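PDB 2P51: Poly(A) ribonuclease pop2 from Schizosaccharomyces pombe, which removes poly(A) tails from mRNA as the 3'-exoribonuclease subunit of the CCR4-NOT complex, releasing 5'-AMP with the aid of two divalent metal ions. Local coordinates for residues M50-G56 and L83-I88; Q107-T111 and G141-F147; T75-V80 and S169-F173. All blocks are in the same frame, centred on the assembly; numbering follows the deposited sequence.

Interaction 1: M50-G56 and L83-I88; sequences MDTEFPG and LKIIQI. With MG (magnesium ion), chain C; MG (magnesium ion), chain B.
Ile85 lays its CD1 methyl against Thr52, 3.5 Å from Thr52 CB, and the two side chains cross at about a right angle. With CG1 anti to the backbone N (chi1 -168°), a side chain that starts away from strand 47-53 returns to it. Thr52 also runs side by side with Ile88, a beta-branched pair suited to an extended backbone.

The strands are antiparallel: Thr52 and Ile88 form a non-hydrogen-bonded pair, Glu53 and Gln87 a hydrogen-bonded one. Glu53 N donates to Gln87 O (2.9 Å), while Glu53 O is gripped by Ile86 N (2.9 Å) and Gln87 N (3.1 Å), which arrive from the same face of its carbonyl plane. Two residues opposite one make this a classic beta bulge. Beyond it Pro55, lacking an N-H, slides past Leu83, its CG 3.8 Å from Leu83 CB.

On the other face Glu53 CG lies 3.3 Å from Gln87 OE1, which accepts from Ala238 N; Glu53 then bends at chi2 (-58°), steering its carboxylate away from Gln87 and onto one magnesium ion. Asp51 bridges both ions, OD1 to one and OD2 to the other, where Glu53 OE2 joins at 2.1 Å; Asp172 and Asp241 add ligands, as expected of a DEDD nuclease.

Helix 170-181 covers the Thr52 and Ile88 side through Leu176, helices 121-129 and 134-140 pack on Ile86, and strand 105-109 continues the sheet beyond Ile88.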
loop_
_atom_site.group_PDB
_atom_site.type_symbol
_atom_site.label_atom_id
_atom_site.label_comp_id
_atom_site.label_asym_id
_atom_site.label_seq_id
_atom_site.Cartn_x
_atom_site.Cartn_y
_atom_site.Cartn_z
ATOM N N MET A 50 0.911 2.120 3.984
ATOM C CA MET A 50 0.269 1.097 3.152
ATOM C C MET A 50 1.258 0.494 2.175
ATOM O O MET A 50 2.175 1.177 1.681
ATOM C CB MET A 50 -0.927 1.724 2.401
ATOM C CG MET A 50 -1.686 0.849 1.441
ATOM S SD MET A 50 -0.942 0.806 -0.221
ATOM C CE MET A 50 -1.501 2.423 -0.817
ATOM N N ASP A 51 0.987 -0.798 1.925
ATOM C CA ASP A 51 1.662 -1.526 0.855
ATOM C C ASP A 51 0.681 -2.519 0.233
ATOM O O ASP A 51 -0.333 -2.823 0.927
ATOM C CB ASP A 51 2.899 -2.305 1.343
ATOM C CG ASP A 51 3.723 -2.899 0.205
ATOM O OD1 ASP A 51 3.781 -2.255 -0.874
ATOM O OD2 ASP A 51 4.284 -3.987 0.443
ATOM N N THR A 52 0.967 -3.028 -0.970
ATOM C CA THR A 52 0.120 -4.094 -1.492
ATOM C C THR A 52 1.018 -5.180 -2.101
ATOM O O THR A 52 2.164 -4.925 -2.452
ATOM C CB THR A 52 -0.857 -3.671 -2.618
ATOM O OG1 THR A 52 -0.133 -3.451 -3.827
ATOM C CG2 THR A 52 -1.632 -2.387 -2.226
ATOM N N GLU A 53 0.513 -6.411 -2.182
ATOM C CA GLU A 53 1.186 -7.423 -2.973
ATOM C C GLU A 53 0.220 -7.794 -4.127
ATOM O O GLU A 53 -1.012 -7.836 -3.941
ATOM C CB GLU A 53 1.553 -8.666 -2.173
ATOM C CG GLU A 53 2.395 -8.443 -0.926
ATOM C CD GLU A 53 3.706 -7.753 -1.173
ATOM O OE1 GLU A 53 4.363 -7.980 -2.195
ATOM O OE2 GLU A 53 4.108 -6.928 -0.295
ATOM N N PHE A 54 0.754 -8.089 -5.290
ATOM C CA PHE A 54 -0.007 -8.370 -6.499
ATOM C C PHE A 54 0.899 -9.192 -7.411
ATOM O O PHE A 54 2.101 -9.326 -7.115
ATOM C CB PHE A 54 -0.453 -7.060 -7.147
ATOM C CG PHE A 54 0.682 -6.079 -7.381
ATOM C CD1 PHE A 54 1.444 -6.131 -8.546
ATOM C CD2 PHE A 54 0.952 -5.090 -6.430
ATOM C CE1 PHE A 54 2.469 -5.235 -8.760
ATOM C CE2 PHE A 54 1.999 -4.204 -6.630
ATOM C CZ PHE A 54 2.736 -4.285 -7.809
ATOM N N PRO A 55 0.364 -9.802 -8.439
ATOM C CA PRO A 55 1.156 -10.812 -9.185
ATOM C C PRO A 55 2.084 -10.252 -10.245
ATOM O O PRO A 55 2.251 -10.822 -11.336
ATOM C CB PRO A 55 0.078 -11.715 -9.788
ATOM C CG PRO A 55 -1.190 -10.979 -9.793
ATOM C CD PRO A 55 -1.045 -9.756 -8.913
ATOM N N GLY A 56 2.729 -9.130 -9.919
ATOM C CA GLY A 56 3.790 -8.628 -10.771
ATOM C C GLY A 56 3.292 -7.865 -11.987
ATOM O O GLY A 56 2.173 -7.344 -11.964
ATOM N N LEU A 83 -4.735 -7.690 -13.404
ATOM C CA LEU A 83 -4.190 -8.645 -12.457
ATOM C C LEU A 83 -4.783 -8.379 -11.086
ATOM O O LEU A 83 -4.832 -7.218 -10.641
ATOM C CB LEU A 83 -2.666 -8.537 -12.354
ATOM C CG LEU A 83 -1.882 -8.805 -13.663
ATOM C CD1 LEU A 83 -0.367 -8.726 -13.390
ATOM C CD2 LEU A 83 -2.260 -10.153 -14.245
ATOM N N LYS A 84 -5.225 -9.448 -10.463
ATOM C CA LYS A 84 -5.908 -9.271 -9.177
ATOM C C LYS A 84 -4.972 -9.034 -8.004
ATOM O O LYS A 84 -3.913 -9.642 -7.855
ATOM C CB LYS A 84 -6.739 -10.525 -8.886
ATOM C CG LYS A 84 -7.913 -10.692 -9.858
ATOM C CD LYS A 84 -8.595 -12.034 -9.544
ATOM C CE LYS A 84 -9.819 -12.106 -10.475
ATOM N NZ LYS A 84 -10.576 -13.339 -10.162
ATOM N N ILE A 85 -5.416 -8.132 -7.134
ATOM C CA ILE A 85 -4.719 -7.886 -5.869
ATOM C C ILE A 85 -4.637 -9.138 -5.000
ATOM O O ILE A 85 -5.578 -9.925 -5.019
ATOM C CB ILE A 85 -5.439 -6.746 -5.116
ATOM C CG1 ILE A 85 -4.652 -6.202 -3.936
ATOM C CG2 ILE A 85 -6.852 -7.165 -4.648
ATOM C CD1 ILE A 85 -3.332 -5.598 -4.203
ATOM N N ILE A 86 -3.510 -9.248 -4.267
ATOM C CA ILE A 86 -3.317 -10.419 -3.394
ATOM C C ILE A 86 -3.293 -10.003 -1.935
ATOM O O ILE A 86 -3.889 -10.723 -1.093
ATOM C CB ILE A 86 -2.051 -11.212 -3.830
ATOM C CG1 ILE A 86 -2.264 -11.863 -5.208
ATOM C CG2 ILE A 86 -1.662 -12.266 -2.810
ATOM C CD1 ILE A 86 -0.998 -12.428 -5.867
ATOM N N GLN A 87 -2.671 -8.903 -1.575
ATOM C CA GLN A 87 -2.698 -8.483 -0.195
ATOM C C GLN A 87 -2.679 -6.942 -0.113
ATOM O O GLN A 87 -2.063 -6.307 -0.967
ATOM C CB GLN A 87 -1.480 -8.868 0.666
ATOM C CG GLN A 87 -1.347 -10.291 1.092
ATOM C CD GLN A 87 -0.113 -10.558 1.923
ATOM O OE1 GLN A 87 0.957 -9.951 1.644
ATOM N NE2 GLN A 87 -0.198 -11.447 2.874
ATOM N N ILE A 88 -3.294 -6.391 0.911
ATOM C CA ILE A 88 -3.106 -4.981 1.258
ATOM C C ILE A 88 -2.658 -4.915 2.706
ATOM O O ILE A 88 -3.291 -5.571 3.543
ATOM C CB ILE A 88 -4.375 -4.118 1.107
ATOM C CG1 ILE A 88 -4.845 -4.058 -0.350
ATOM C CG2 ILE A 88 -4.166 -2.723 1.695
ATOM C CD1 ILE A 88 -6.166 -3.382 -0.623
HETATM MG MG MG C . 5.540 -5.404 -0.422
HETATM MG MG MG B . 4.828 -1.332 -2.373
HETATM O O HOH W 1 4.231 -2.641 -3.855
HETATM O O HOH W 2 4.838 -4.887 -2.363
HETATM O O HOH W 3 5.612 0.115 -1.132
HETATM O O HOH W 4 6.363 -2.573 -2.021
HETATM O O HOH W 5 5.954 -0.273 -3.840
#

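Interaction 2: Q107-T111 and G141-F147; sequences QFNFT and GIEPADF
Three phenylalanine rings meet in a chain of edge-to-face contacts. Phe147 turns its edge to the face of Phe108, with CE1 standing over the centre of that ring, 3.6 Å above its plane; the planes are 59° apart. Phe110 in turn presents its edge to a face of Phe147, where Phe110 CZ lies toward the rim, the planes nearly perpendicular at 85°. Phe147 CG, anti to its backbone nitrogen (chi1 171°), carries the ring from the first helical turn to where both partners can reach it. At the edges, Ile142 CD1 lies beside Phe108, 4.0 Å from Phe108 CD1, while Phe147 CB and Ile142 O border Phe110; Ile142 CG2 makes plain apolar contact with Phe110 CE1 at 3.7 Å.

The backbones are joined by a single bridge of two hydrogen bonds. Ile142 N donates to Asn109 O (2.8 Å) almost straight and onto a lone pair, and Thr111 N donates to Ile142 O (2.9 Å). Gly141 suits this tight spot, since a side chain there would collide with Thr111 N. A water links Thr111 OG1 to Glu143 OE2, and Glu143 is the N-cap residue of the helix.

The lead-in to helix 144-152 is thus tied to the end of strand 105-109, and Phe147 of its first turn packs against it, with helix 31-41 packing on Phe108 and Ile88 of strand 87-93 against both Phe110 and Phe147.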
loop_
_atom_site.group_PDB
_atom_site.type_symbol
_atom_site.label_atom_id
_atom_site.label_comp_id
_atom_site.label_asym_id
_atom_site.label_seq_id
_atom_site.Cartn_x
_atom_site.Cartn_y
_atom_site.Cartn_z
ATOM N N GLN A 107 -2.994 -7.108 7.815
ATOM C CA GLN A 107 -2.726 -7.667 6.517
ATOM C C GLN A 107 -4.022 -8.273 5.974
ATOM O O GLN A 107 -4.487 -9.293 6.462
ATOM C CB GLN A 107 -1.647 -8.740 6.665
ATOM C CG GLN A 107 -1.276 -9.477 5.391
ATOM C CD GLN A 107 0.114 -10.108 5.592
ATOM O OE1 GLN A 107 1.094 -9.443 5.210
ATOM N NE2 GLN A 107 0.154 -11.313 6.126
ATOM N N PHE A 108 -4.583 -7.655 4.931
ATOM C CA PHE A 108 -5.808 -8.094 4.292
ATOM C C PHE A 108 -5.445 -9.054 3.166
ATOM O O PHE A 108 -4.650 -8.658 2.292
ATOM C CB PHE A 108 -6.552 -6.886 3.709
ATOM C CG PHE A 108 -7.056 -5.965 4.808
ATOM C CD1 PHE A 108 -8.352 -6.110 5.286
ATOM C CD2 PHE A 108 -6.255 -4.999 5.364
ATOM C CE1 PHE A 108 -8.803 -5.283 6.307
ATOM C CE2 PHE A 108 -6.709 -4.179 6.398
ATOM C CZ PHE A 108 -7.975 -4.319 6.906
ATOM N N ASN A 109 -5.977 -10.264 3.196
ATOM C CA ASN A 109 -5.626 -11.294 2.211
ATOM C C ASN A 109 -6.760 -11.531 1.223
ATOM O O ASN A 109 -7.873 -11.865 1.690
ATOM C CB ASN A 109 -5.304 -12.583 2.995
ATOM C CG ASN A 109 -4.088 -12.364 3.905
ATOM O OD1 ASN A 109 -2.975 -12.111 3.417
ATOM N ND2 ASN A 109 -4.345 -12.443 5.208
ATOM N N PHE A 110 -6.527 -11.329 -0.066
ATOM C CA PHE A 110 -7.612 -11.290 -1.047
ATOM C C PHE A 110 -7.710 -12.569 -1.865
ATOM O O PHE A 110 -6.750 -13.329 -2.053
ATOM C CB PHE A 110 -7.404 -10.095 -1.995
ATOM C CG PHE A 110 -7.660 -8.811 -1.215
ATOM C CD1 PHE A 110 -8.946 -8.311 -1.075
ATOM C CD2 PHE A 110 -6.634 -8.135 -0.582
ATOM C CE1 PHE A 110 -9.197 -7.144 -0.368
ATOM C CE2 PHE A 110 -6.847 -6.954 0.106
ATOM C CZ PHE A 110 -8.159 -6.479 0.236
ATOM N N THR A 111 -8.915 -12.783 -2.379
ATOM C CA THR A 111 -9.222 -13.996 -3.159
ATOM C C THR A 111 -8.325 -14.102 -4.392
ATOM O O THR A 111 -8.050 -13.127 -5.104
ATOM C CB THR A 111 -10.702 -13.969 -3.555
ATOM O OG1 THR A 111 -11.041 -15.260 -4.083
ATOM C CG2 THR A 111 -10.948 -12.923 -4.639
ATOM N N GLY A 141 -10.076 -16.045 0.876
ATOM C CA GLY A 141 -9.602 -14.697 0.598
ATOM C C GLY A 141 -10.748 -13.715 0.517
ATOM O O GLY A 141 -11.877 -14.043 0.146
ATOM N N ILE A 142 -10.476 -12.459 0.844
ATOM C CA ILE A 142 -11.503 -11.420 0.776
ATOM C C ILE A 142 -11.870 -11.055 -0.648
ATOM O O ILE A 142 -11.013 -10.997 -1.513
ATOM C CB ILE A 142 -10.978 -10.150 1.486
ATOM C CG1 ILE A 142 -10.684 -10.442 2.957
ATOM C CG2 ILE A 142 -11.905 -8.968 1.295
ATOM C CD1 ILE A 142 -9.605 -9.498 3.529
ATOM N N GLU A 143 -13.147 -10.735 -0.909
ATOM C CA GLU A 143 -13.486 -10.109 -2.184
ATOM C C GLU A 143 -13.149 -8.625 -2.140
ATOM O O GLU A 143 -13.644 -7.959 -1.202
ATOM C CB GLU A 143 -14.984 -10.234 -2.486
ATOM C CG GLU A 143 -15.358 -11.643 -2.933
ATOM C CD GLU A 143 -14.788 -11.961 -4.310
ATOM O OE1 GLU A 143 -14.363 -11.071 -5.088
ATOM O OE2 GLU A 143 -14.768 -13.173 -4.611
ATOM N N PRO A 144 -12.334 -8.122 -3.073
ATOM C CA PRO A 144 -11.987 -6.692 -3.025
ATOM C C PRO A 144 -13.163 -5.766 -2.853
ATOM O O PRO A 144 -13.073 -4.723 -2.212
ATOM C CB PRO A 144 -11.359 -6.466 -4.427
ATOM C CG PRO A 144 -10.607 -7.780 -4.596
ATOM C CD PRO A 144 -11.631 -8.816 -4.179
ATOM N N ALA A 145 -14.290 -6.108 -3.456
ATOM C CA ALA A 145 -15.465 -5.275 -3.385
ATOM C C ALA A 145 -16.017 -5.159 -1.980
ATOM O O ALA A 145 -16.466 -4.088 -1.537
ATOM C CB ALA A 145 -16.510 -5.877 -4.348
ATOM N N ASP A 146 -16.017 -6.262 -1.235
ATOM C CA ASP A 146 -16.464 -6.258 0.168
ATOM C C ASP A 146 -15.550 -5.364 1.000
ATOM O O ASP A 146 -15.978 -4.580 1.844
ATOM C CB ASP A 146 -16.483 -7.680 0.697
ATOM C CG ASP A 146 -17.549 -8.567 0.081
ATOM O OD1 ASP A 146 -18.522 -8.055 -0.546
ATOM O OD2 ASP A 146 -17.412 -9.806 0.246
ATOM N N PHE A 147 -14.252 -5.497 0.769
ATOM C CA PHE A 147 -13.287 -4.645 1.469
ATOM C C PHE A 147 -13.503 -3.209 1.129
ATOM O O PHE A 147 -13.473 -2.303 1.967
ATOM C CB PHE A 147 -11.885 -5.074 1.003
ATOM C CG PHE A 147 -10.772 -4.150 1.477
ATOM C CD1 PHE A 147 -10.320 -4.175 2.783
ATOM C CD2 PHE A 147 -10.179 -3.264 0.576
ATOM C CE1 PHE A 147 -9.294 -3.326 3.146
ATOM C CE2 PHE A 147 -9.162 -2.401 0.956
ATOM C CZ PHE A 147 -8.696 -2.416 2.264
HETATM O O HOH W 6 -13.542 -15.065 -5.994
#

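Interaction 3: T75-V80 and S169-F173; sequences TLRANV and SGYDF. With MG (magnesium ion), chain B.
Tyr171 is the knob of this helix-to-helix contact, set in a hole formed by Thr75, Leu76, Asn79 and Val80 of helix 69-82, with the Phe54 ring beside it, its plane about 10° from that of the tyrosine. The clearest interaction is CH-pi: Leu76 CG stands over the centre of the Tyr171 ring, 4.1 Å from its centroid and only 11° off the normal. The two side chains slide past each other in opposite directions, bringing a branched aliphatic carbon onto a flat aromatic face.

The apolar contacts complete the socket. Val80 CG2 comes within 3.5 Å of Tyr171 CD2, and Asn79 CB borders the ring edge. Leu76 CG sits opposite the backbone N about the first torsion (chi1 177°), and its CD1 continues to Gly170 C at 3.4 Å; a side chain at Gly170 would strike that methyl. Apart from these, the Thr75 CG2 methyl makes van der Waals contact with the phenol oxygen, 3.3 Å from Tyr171 OH.

The polar bonds run within helix 69-82 or to its surroundings. Asn79 ND2 donates to Thr75 O (2.9 Å), which also accepts from Asn79 N on the opposite face of its carbonyl plane. Ala59 O and Val58 N take up the same amide, so its polar end is turned to the neighbouring loop while its CB meets the tyrosine.

The metal bond lies on another side of helix 170-181, where Asp172 OD2 binds a magnesium ion at 2.1 Å. Its OD1 accepts from a metal-bound water and from Thr52 OG1, holding the carboxylate in position.

Replacing Tyr171 with an alanine would probably leave Leu76 and Val80 without their aromatic partner and open a gap between the helices. The grip between the segments is therefore one of shape and dispersion, whereas adjoining Asp172 on the same helix supplies a ligand to one of the two magnesium ions.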
loop_
_atom_site.group_PDB
_atom_site.type_symbol
_atom_site.label_atom_id
_atom_site.label_comp_id
_atom_site.label_asym_id
_atom_site.label_seq_id
_atom_site.Cartn_x
_atom_site.Cartn_y
_atom_site.Cartn_z
ATOM N N THR A 75 1.822 1.492 -18.442
ATOM C CA THR A 75 2.209 0.158 -17.990
ATOM C C THR A 75 1.422 -0.263 -16.755
ATOM O O THR A 75 0.852 -1.360 -16.662
ATOM C CB THR A 75 3.712 0.067 -17.649
ATOM O OG1 THR A 75 4.437 0.221 -18.882
ATOM C CG2 THR A 75 4.098 -1.302 -17.149
ATOM N N LEU A 76 1.394 0.649 -15.782
ATOM C CA LEU A 76 0.651 0.402 -14.552
ATOM C C LEU A 76 -0.817 0.080 -14.865
ATOM O O LEU A 76 -1.402 -0.873 -14.373
ATOM C CB LEU A 76 0.831 1.645 -13.679
ATOM C CG LEU A 76 0.171 1.859 -12.343
ATOM C CD1 LEU A 76 0.946 2.951 -11.594
ATOM C CD2 LEU A 76 -1.302 2.229 -12.439
ATOM N N ARG A 77 -1.446 0.948 -15.659
ATOM C CA ARG A 77 -2.874 0.821 -15.944
ATOM C C ARG A 77 -3.177 -0.524 -16.567
ATOM O O ARG A 77 -4.118 -1.234 -16.228
ATOM C CB ARG A 77 -3.230 1.986 -16.878
ATOM C CG ARG A 77 -4.656 2.079 -17.377
ATOM C CD ARG A 77 -4.715 3.105 -18.528
ATOM N NE ARG A 77 -5.934 2.875 -19.273
ATOM C CZ ARG A 77 -6.148 3.043 -20.561
ATOM N NH1 ARG A 77 -5.158 3.475 -21.342
ATOM N NH2 ARG A 77 -7.359 2.775 -21.022
ATOM N N ALA A 78 -2.376 -0.938 -17.548
ATOM C CA ALA A 78 -2.584 -2.202 -18.244
ATOM C C ALA A 78 -2.515 -3.345 -17.254
ATOM O O ALA A 78 -3.314 -4.282 -17.306
ATOM C CB ALA A 78 -1.557 -2.381 -19.363
ATOM N N ASN A 79 -1.538 -3.321 -16.364
ATOM C CA ASN A 79 -1.353 -4.486 -15.474
ATOM C C ASN A 79 -2.285 -4.456 -14.275
ATOM O O ASN A 79 -2.862 -5.496 -13.925
ATOM C CB ASN A 79 0.133 -4.577 -15.024
ATOM C CG ASN A 79 0.985 -5.054 -16.201
ATOM O OD1 ASN A 79 1.094 -6.261 -16.398
ATOM N ND2 ASN A 79 1.570 -4.161 -16.984
ATOM N N VAL A 80 -2.449 -3.279 -13.659
ATOM C CA VAL A 80 -3.325 -3.219 -12.478
ATOM C C VAL A 80 -4.740 -3.550 -12.884
ATOM O O VAL A 80 -5.449 -4.254 -12.137
ATOM C CB VAL A 80 -3.243 -1.850 -11.780
ATOM C CG1 VAL A 80 -4.268 -1.778 -10.670
ATOM C CG2 VAL A 80 -1.854 -1.588 -11.198
ATOM N N SER A 169 4.762 4.306 -4.910
ATOM C CA SER A 169 3.385 3.988 -4.626
ATOM C C SER A 169 2.449 3.866 -5.825
ATOM O O SER A 169 1.262 3.655 -5.581
ATOM C CB SER A 169 2.770 5.100 -3.710
ATOM O OG SER A 169 2.836 6.310 -4.492
ATOM N N GLY A 170 2.886 4.011 -7.087
ATOM C CA GLY A 170 1.935 4.053 -8.213
ATOM C C GLY A 170 1.048 2.816 -8.245
ATOM O O GLY A 170 -0.186 2.913 -8.323
ATOM N N TYR A 171 1.659 1.630 -8.240
ATOM C CA TYR A 171 0.838 0.419 -8.289
ATOM C C TYR A 171 0.015 0.251 -7.026
ATOM O O TYR A 171 -1.165 -0.134 -7.138
ATOM C CB TYR A 171 1.696 -0.864 -8.501
ATOM C CG TYR A 171 2.116 -1.090 -9.935
ATOM C CD1 TYR A 171 3.117 -0.305 -10.541
ATOM C CD2 TYR A 171 1.557 -2.115 -10.715
ATOM C CE1 TYR A 171 3.519 -0.523 -11.861
ATOM C CE2 TYR A 171 1.976 -2.307 -12.030
ATOM C CZ TYR A 171 2.940 -1.537 -12.617
ATOM O OH TYR A 171 3.347 -1.736 -13.928
ATOM N N ASP A 172 0.602 0.478 -5.864
ATOM C CA ASP A 172 -0.079 0.261 -4.598
ATOM C C ASP A 172 -1.341 1.120 -4.506
ATOM O O ASP A 172 -2.454 0.648 -4.172
ATOM C CB ASP A 172 0.902 0.540 -3.468
ATOM C CG ASP A 172 2.011 -0.448 -3.294
ATOM O OD1 ASP A 172 1.815 -1.593 -3.798
ATOM O OD2 ASP A 172 3.095 -0.160 -2.735
ATOM N N PHE A 173 -1.190 2.422 -4.836
ATOM C CA PHE A 173 -2.367 3.309 -4.798
ATOM C C PHE A 173 -3.348 2.912 -5.909
ATOM O O PHE A 173 -4.579 2.987 -5.705
ATOM C CB PHE A 173 -1.997 4.778 -4.994
ATOM C CG PHE A 173 -1.774 5.588 -3.741
ATOM C CD1 PHE A 173 -2.682 5.548 -2.692
ATOM C CD2 PHE A 173 -0.659 6.379 -3.606
ATOM C CE1 PHE A 173 -2.539 6.267 -1.491
ATOM C CE2 PHE A 173 -0.511 7.112 -2.443
ATOM C CZ PHE A 173 -1.404 7.073 -1.389
HETATM MG MG MG B . 4.828 -1.332 -2.373
HETATM O O HOH W 1 4.231 -2.641 -3.855
HETATM O O HOH W 3 5.612 0.115 -1.132
HETATM O O HOH W 4 6.363 -2.573 -2.021
HETATM O O HOH W 5 5.954 -0.273 -3.840
#

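Overall arrangement
Interaction 1 lies at the middle of the group, its centre about 10 Å from those of interactions 2 and 3, which are themselves about 18 Å apart and do not touch. Interactions 1 and 2 share the mixed sheet, where strands 87-93 and 105-109 are neighbours, and follow one another along the chain. Interactions 1 and 3 alternate in sequence: helix 69-82 leads from strand 47-53 to strand 87-93. Segment 169-173, at the start of helix 170-181, arrives much later to share a magnesium ion and its waters with 50-56. Interaction 2 is nested in the loop closed by interaction 3. Sequence-distant acidic residues thus converge on one metal centre at the sheet, while 107-111 and 141-147 join the fold further out.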